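Local atomic coordinates of flagellar motor switch protein fliG (Thermotoga maritima, PDB entry 3AJC), a protein that probably forms part of the switch complex at the base of the flagellar basal body, which sets the direction of flagellar rotation. Residues V131-L136 with G161-L166; Q144-E149 with I205-R210. All blocks are in the same frame, centred on the assembly; numbering follows the deposited sequence.

Contact 1: V131-L136 with G161-L166; sequences VFEDIL and GASDEL
E133 reaches across from the 3-10 turn 132-136 to the start of helix 164-171 and holds S163 with both carboxylate oxygens. E133 OE1 accepts from S163 OG at 2.8 Å. E133 OE2 takes the backbone N-H, 3.1 Å from S163 N. Both donors come in on the syn side and somewhat out of the carboxylate plane. A chain bent at chi2 (-61°) suits this reach, and glutamate suits the place because its two oxygens can serve hydroxyl and amide together. A water extends the network, donating to E133 OE2 and to G161 O.

S163 is also the N-cap of its helix: S163 OG accepts from the L166 amide, 3.3 Å from L166 N. With chi1 at 59°, OG sits between backbone N and carbonyl carbon, where serine can join the cap to the carboxylate. The nearby helix N-terminus would be expected to favour a charged E133, and the E165 carboxylate nearby to work the other way.

Beneath these bonds L166 is buried and packs with both methyls; leucine's two-pronged end can meet F132 and I135 at once. L166 CD2 approaches the F132 ring obliquely, 3.5 Å from F132 CE2. L166 CD1 lies 3.7 Å from I135 CG2. A162 CB meets the same ring at its edge, in plane. Further out, L136 CD2 packs on L166 CA (3.6 Å), and L136 CD1 lies against the E165 carboxylate.

F132 also touches Q201 and I204 of helix 194-213. The arrangement is a side-chain-capped helix start docked on a 3-10 turn, within the all-helical C-terminal domain of FliG.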
loop_
_atom_site.group_PDB
_atom_site.type_symbol
_atom_site.label_atom_id
_atom_site.label_comp_id
_atom_site.label_asym_id
_atom_site.label_seq_id
_atom_site.Cartn_x
_atom_site.Cartn_y
_atom_site.Cartn_z
ATOM N N VAL A 131 0.743 -1.127 -6.540
ATOM C CA VAL A 131 -0.198 -0.036 -6.791
ATOM C C VAL A 131 -0.845 -0.299 -8.147
ATOM O O VAL A 131 -0.377 -1.138 -8.913
ATOM C CB VAL A 131 0.478 1.364 -6.816
ATOM C CG1 VAL A 131 1.013 1.698 -5.428
ATOM C CG2 VAL A 131 1.572 1.416 -7.878
ATOM N N PHE A 132 -1.912 0.424 -8.448
ATOM C CA PHE A 132 -2.615 0.200 -9.701
ATOM C C PHE A 132 -1.739 0.258 -10.944
ATOM O O PHE A 132 -1.889 -0.576 -11.825
ATOM C CB PHE A 132 -3.787 1.172 -9.847
ATOM C CG PHE A 132 -4.795 0.742 -10.871
ATOM C CD1 PHE A 132 -5.540 -0.425 -10.687
ATOM C CD2 PHE A 132 -4.998 1.493 -12.026
ATOM C CE1 PHE A 132 -6.482 -0.838 -11.650
ATOM C CE2 PHE A 132 -5.927 1.093 -12.989
ATOM C CZ PHE A 132 -6.670 -0.075 -12.805
ATOM N N GLU A 133 -0.826 1.227 -11.020
ATOM C CA GLU A 133 0.049 1.338 -12.185
ATOM C C GLU A 133 0.999 0.149 -12.281
ATOM O O GLU A 133 1.543 -0.112 -13.347
ATOM C CB GLU A 133 0.865 2.640 -12.156
ATOM C CG GLU A 133 0.088 3.925 -12.446
ATOM C CD GLU A 133 -0.546 3.965 -13.837
ATOM O OE1 GLU A 133 0.105 3.551 -14.819
ATOM O OE2 GLU A 133 -1.698 4.439 -13.953
ATOM N N ASP A 134 1.199 -0.576 -11.181
ATOM C CA ASP A 134 2.081 -1.741 -11.220
ATOM C C ASP A 134 1.559 -2.811 -12.192
ATOM O O ASP A 134 2.297 -3.719 -12.585
ATOM C CB ASP A 134 2.268 -2.340 -9.816
ATOM C CG ASP A 134 3.222 -1.508 -8.940
ATOM O OD1 ASP A 134 4.255 -1.031 -9.454
ATOM O OD2 ASP A 134 2.947 -1.343 -7.735
ATOM N N ILE A 135 0.288 -2.700 -12.583
ATOM C CA ILE A 135 -0.308 -3.642 -13.523
ATOM C C ILE A 135 0.480 -3.639 -14.836
ATOM O O ILE A 135 0.424 -4.596 -15.604
ATOM C CB ILE A 135 -1.795 -3.296 -13.793
ATOM C CG1 ILE A 135 -2.625 -3.617 -12.549
ATOM C CG2 ILE A 135 -2.329 -4.102 -14.991
ATOM C CD1 ILE A 135 -4.065 -3.132 -12.600
ATOM N N LEU A 136 1.218 -2.561 -15.087
ATOM C CA LEU A 136 2.042 -2.465 -16.294
ATOM C C LEU A 136 3.215 -3.449 -16.186
ATOM O O LEU A 136 3.827 -3.814 -17.190
ATOM C CB LEU A 136 2.584 -1.045 -16.466
ATOM C CG LEU A 136 1.595 0.060 -16.849
ATOM C CD1 LEU A 136 2.300 1.415 -16.799
ATOM C CD2 LEU A 136 1.031 -0.205 -18.241
ATOM N N GLY A 161 -8.848 6.624 -13.522
ATOM C CA GLY A 161 -7.693 7.062 -12.762
ATOM C C GLY A 161 -6.412 6.365 -13.193
ATOM O O GLY A 161 -5.474 6.226 -12.402
ATOM N N ALA A 162 -6.362 5.921 -14.447
ATOM C CA ALA A 162 -5.180 5.235 -14.964
ATOM C C ALA A 162 -4.495 6.001 -16.097
ATOM O O ALA A 162 -5.110 6.829 -16.760
ATOM C CB ALA A 162 -5.567 3.841 -15.453
ATOM N N SER A 163 -3.216 5.712 -16.313
ATOM C CA SER A 163 -2.468 6.355 -17.386
ATOM C C SER A 163 -2.946 5.763 -18.706
ATOM O O SER A 163 -3.338 4.599 -18.766
ATOM C CB SER A 163 -0.967 6.104 -17.223
ATOM O OG SER A 163 -0.666 4.717 -17.238
ATOM N N ASP A 164 -2.916 6.572 -19.758
ATOM C CA ASP A 164 -3.344 6.130 -21.080
ATOM C C ASP A 164 -2.669 4.825 -21.473
ATOM O O ASP A 164 -3.267 3.969 -22.117
ATOM C CB ASP A 164 -3.025 7.203 -22.122
ATOM C CG ASP A 164 -3.880 8.451 -21.954
ATOM O OD1 ASP A 164 -3.670 9.415 -22.721
ATOM O OD2 ASP A 164 -4.761 8.468 -21.064
ATOM N N GLU A 165 -1.414 4.679 -21.082
ATOM C CA GLU A 165 -0.668 3.476 -21.396
ATOM C C GLU A 165 -1.264 2.274 -20.667
ATOM O O GLU A 165 -1.388 1.188 -21.232
ATOM C CB GLU A 165 0.786 3.677 -20.995
ATOM C CG GLU A 165 1.609 2.432 -20.932
ATOM C CD GLU A 165 2.943 2.713 -20.284
ATOM O OE1 GLU A 165 3.004 3.698 -19.513
ATOM O OE2 GLU A 165 3.918 1.964 -20.527
ATOM N N LEU A 166 -1.630 2.463 -19.406
ATOM C CA LEU A 166 -2.215 1.372 -18.650
ATOM C C LEU A 166 -3.590 1.094 -19.214
ATOM O O LEU A 166 -4.026 -0.057 -19.244
ATOM C CB LEU A 166 -2.323 1.722 -17.168
ATOM C CG LEU A 166 -3.041 0.673 -16.312
ATOM C CD1 LEU A 166 -2.401 -0.695 -16.530
ATOM C CD2 LEU A 166 -2.982 1.088 -14.842
HETATM O O HOH W 1 -2.991 5.291 -11.796
#

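Contact 2: Q144-E149 with I205-R210; sequences QLVLRE and INIIRR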
loop_
_atom_site.group_PDB
_atom_site.type_symbol
_atom_site.label_atom_id
_atom_site.label_comp_id
_atom_site.label_asym_id
_atom_site.label_seq_id
_atom_site.Cartn_x
_atom_site.Cartn_y
_atom_site.Cartn_z
ATOM N N GLN A 144 -5.058 -10.885 -18.274
ATOM C CA GLN A 144 -6.306 -11.526 -18.691
ATOM C C GLN A 144 -6.884 -12.311 -17.510
ATOM O O GLN A 144 -8.081 -12.271 -17.240
ATOM C CB GLN A 144 -6.045 -12.468 -19.868
ATOM C CG GLN A 144 -5.798 -11.756 -21.195
ATOM C CD GLN A 144 -4.950 -12.575 -22.165
ATOM O OE1 GLN A 144 -4.986 -13.806 -22.156
ATOM N NE2 GLN A 144 -4.193 -11.885 -23.018
ATOM N N LEU A 145 -6.024 -13.023 -16.800
ATOM C CA LEU A 145 -6.449 -13.783 -15.633
ATOM C C LEU A 145 -7.218 -12.848 -14.685
ATOM O O LEU A 145 -8.300 -13.179 -14.189
ATOM C CB LEU A 145 -5.218 -14.328 -14.908
ATOM C CG LEU A 145 -5.377 -15.530 -13.977
ATOM C CD1 LEU A 145 -5.185 -16.813 -14.796
ATOM C CD2 LEU A 145 -4.344 -15.463 -12.849
ATOM N N VAL A 146 -6.642 -11.671 -14.445
ATOM C CA VAL A 146 -7.227 -10.678 -13.554
ATOM C C VAL A 146 -8.563 -10.123 -14.058
ATOM O O VAL A 146 -9.515 -9.993 -13.288
ATOM C CB VAL A 146 -6.227 -9.504 -13.334
ATOM C CG1 VAL A 146 -6.857 -8.394 -12.478
ATOM C CG2 VAL A 146 -4.964 -10.034 -12.676
ATOM N N LEU A 147 -8.622 -9.800 -15.346
ATOM C CA LEU A 147 -9.825 -9.241 -15.955
ATOM C C LEU A 147 -11.088 -10.089 -15.782
ATOM O O LEU A 147 -12.183 -9.557 -15.569
ATOM C CB LEU A 147 -9.571 -8.971 -17.439
ATOM C CG LEU A 147 -8.530 -7.878 -17.712
ATOM C CD1 LEU A 147 -8.451 -7.617 -19.201
ATOM C CD2 LEU A 147 -8.902 -6.602 -16.978
ATOM N N ARG A 148 -10.943 -11.404 -15.852
ATOM C CA ARG A 148 -12.097 -12.277 -15.687
ATOM C C ARG A 148 -12.715 -12.152 -14.298
ATOM O O ARG A 148 -13.836 -12.610 -14.071
ATOM C CB ARG A 148 -11.700 -13.733 -15.949
ATOM C CG ARG A 148 -11.466 -14.037 -17.427
ATOM C CD ARG A 148 -10.954 -15.457 -17.641
ATOM N NE ARG A 148 -9.718 -15.696 -16.906
ATOM C CZ ARG A 148 -8.910 -16.729 -17.122
ATOM N NH1 ARG A 148 -9.213 -17.619 -18.060
ATOM N NH2 ARG A 148 -7.799 -16.873 -16.406
ATOM N N GLU A 149 -11.990 -11.515 -13.379
ATOM C CA GLU A 149 -12.459 -11.348 -12.004
ATOM C C GLU A 149 -12.969 -9.941 -11.708
ATOM O O GLU A 149 -13.302 -9.632 -10.564
ATOM C CB GLU A 149 -11.320 -11.666 -11.043
ATOM C CG GLU A 149 -10.587 -12.958 -11.372
ATOM C CD GLU A 149 -11.233 -14.175 -10.743
ATOM O OE1 GLU A 149 -10.944 -15.304 -11.198
ATOM O OE2 GLU A 149 -12.018 -14.003 -9.782
ATOM N N ILE A 205 -6.755 -4.418 -7.129
ATOM C CA ILE A 205 -5.482 -4.732 -6.503
ATOM C C ILE A 205 -5.640 -5.928 -5.575
ATOM O O ILE A 205 -4.780 -6.803 -5.534
ATOM C CB ILE A 205 -4.949 -3.531 -5.694
ATOM C CG1 ILE A 205 -4.482 -2.434 -6.656
ATOM C CG2 ILE A 205 -3.800 -3.977 -4.776
ATOM C CD1 ILE A 205 -4.082 -1.148 -5.982
ATOM N N ASN A 206 -6.738 -5.959 -4.824
ATOM C CA ASN A 206 -6.984 -7.077 -3.922
ATOM C C ASN A 206 -7.111 -8.370 -4.727
ATOM O O ASN A 206 -6.623 -9.418 -4.308
ATOM C CB ASN A 206 -8.245 -6.829 -3.084
ATOM C CG ASN A 206 -8.078 -5.671 -2.119
ATOM O OD1 ASN A 206 -6.979 -5.397 -1.652
ATOM N ND2 ASN A 206 -9.175 -4.991 -1.807
ATOM N N ILE A 207 -7.755 -8.285 -5.889
ATOM C CA ILE A 207 -7.906 -9.447 -6.762
ATOM C C ILE A 207 -6.511 -9.957 -7.143
ATOM O O ILE A 207 -6.247 -11.154 -7.124
ATOM C CB ILE A 207 -8.685 -9.087 -8.063
ATOM C CG1 ILE A 207 -10.156 -8.821 -7.736
ATOM C CG2 ILE A 207 -8.545 -10.202 -9.094
ATOM C CD1 ILE A 207 -10.971 -8.420 -8.944
ATOM N N ILE A 208 -5.623 -9.033 -7.486
ATOM C CA ILE A 208 -4.256 -9.373 -7.865
ATOM C C ILE A 208 -3.496 -9.997 -6.688
ATOM O O ILE A 208 -2.819 -11.017 -6.837
ATOM C CB ILE A 208 -3.521 -8.108 -8.370
ATOM C CG1 ILE A 208 -4.134 -7.676 -9.711
ATOM C CG2 ILE A 208 -2.014 -8.366 -8.498
ATOM C CD1 ILE A 208 -3.707 -6.290 -10.189
ATOM N N ARG A 209 -3.618 -9.387 -5.515
ATOM C CA ARG A 209 -2.938 -9.904 -4.336
ATOM C C ARG A 209 -3.390 -11.337 -4.029
ATOM O O ARG A 209 -2.590 -12.168 -3.593
ATOM C CB ARG A 209 -3.206 -8.990 -3.139
ATOM C CG ARG A 209 -2.186 -9.120 -2.025
ATOM C CD ARG A 209 -2.321 -7.974 -1.047
ATOM N NE ARG A 209 -3.556 -8.047 -0.274
ATOM C CZ ARG A 209 -4.323 -6.998 0.009
ATOM N NH1 ARG A 209 -3.989 -5.787 -0.428
ATOM N NH2 ARG A 209 -5.422 -7.158 0.735
ATOM N N ARG A 210 -4.669 -11.622 -4.270
ATOM C CA ARG A 210 -5.217 -12.955 -4.027
ATOM C C ARG A 210 -4.802 -13.961 -5.098
ATOM O O ARG A 210 -4.557 -15.130 -4.798
ATOM C CB ARG A 210 -6.745 -12.904 -3.957
ATOM C CG ARG A 210 -7.399 -14.275 -3.890
ATOM C CD ARG A 210 -8.910 -14.168 -3.718
ATOM N NE ARG A 210 -9.543 -13.442 -4.816
ATOM C CZ ARG A 210 -9.635 -13.894 -6.063
ATOM N NH1 ARG A 210 -9.134 -15.081 -6.385
ATOM N NH2 ARG A 210 -10.231 -13.154 -6.991
#
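V146 and I208 bring together two parts of the all-helical FliG C-terminal domain, helix 140-147 with the residues after it and the long helix 194-213, with backbones nearest at these two residues, V146 CA to I208 CA 6.5 Å. The packing is apolar and modest in area. I208 CG1 lies across the fork of V146, 3.9 Å from V146 CG2 and equally far from V146 CG1. V146 CG1 stands anti to its backbone N (chi1 176°) and also faces I207 CG2, at 4.2 Å. Beta-branched residues suit this close approach: their branches start at CB, close to the main chain, so the V146 methyls and I208 CG1 meet with the backbones near each other and without a long, flexible side chain. Both V146 and I208 are buried, and their surroundings continue the apolar layer, V146 resting on L211 and I208 on F130.

One residue before I208, I207 packs against E149 with two branches. I207 CG2 lies 3.7 Å from E149 CB, so the aliphatic base of the glutamate serves as an apolar surface, while I207 CD1 comes up to the main chain of E149. I207 also touches V150, which makes this isoleucine a link between helix 194-213 and residues 149-150.

The polar part lies at the exposed margin, where charged side chains can keep their ends in solvent. E149 and R210 form a long salt bridge whose hydrogen bond is weak, with an N-H...acceptor angle of 142°. The two side chains cross at about a right angle, and the carboxylate and guanidinium planes are turned 60° apart. R210 bends at chi3, and R210 NH2 meets E149 OE2 near the guanidinium plane, at the edge, 3.4 Å away.

How the contacts relate
Contacts 1 and 2 both lie in the C-terminal domain, with centres about 14 Å apart, and their segments alternate along the chain. Each is partly buried, with an apolar inner side and a polar margin. Helix 194-213 joins them: it supplies one side of contact 2 and also packs on the turn of contact 1, where I135 CG1 lies 3.7 Å from I208 CD1 and I205 CD1 sits against the backbone of F132. Their polar chemistry differs with position. Contact 1, at a helix start, has directed bonds to a hydroxyl and a main-chain amide; contact 2 has a weak charge pair at its exposed margin, joining E149 to R210 of helix 194-213.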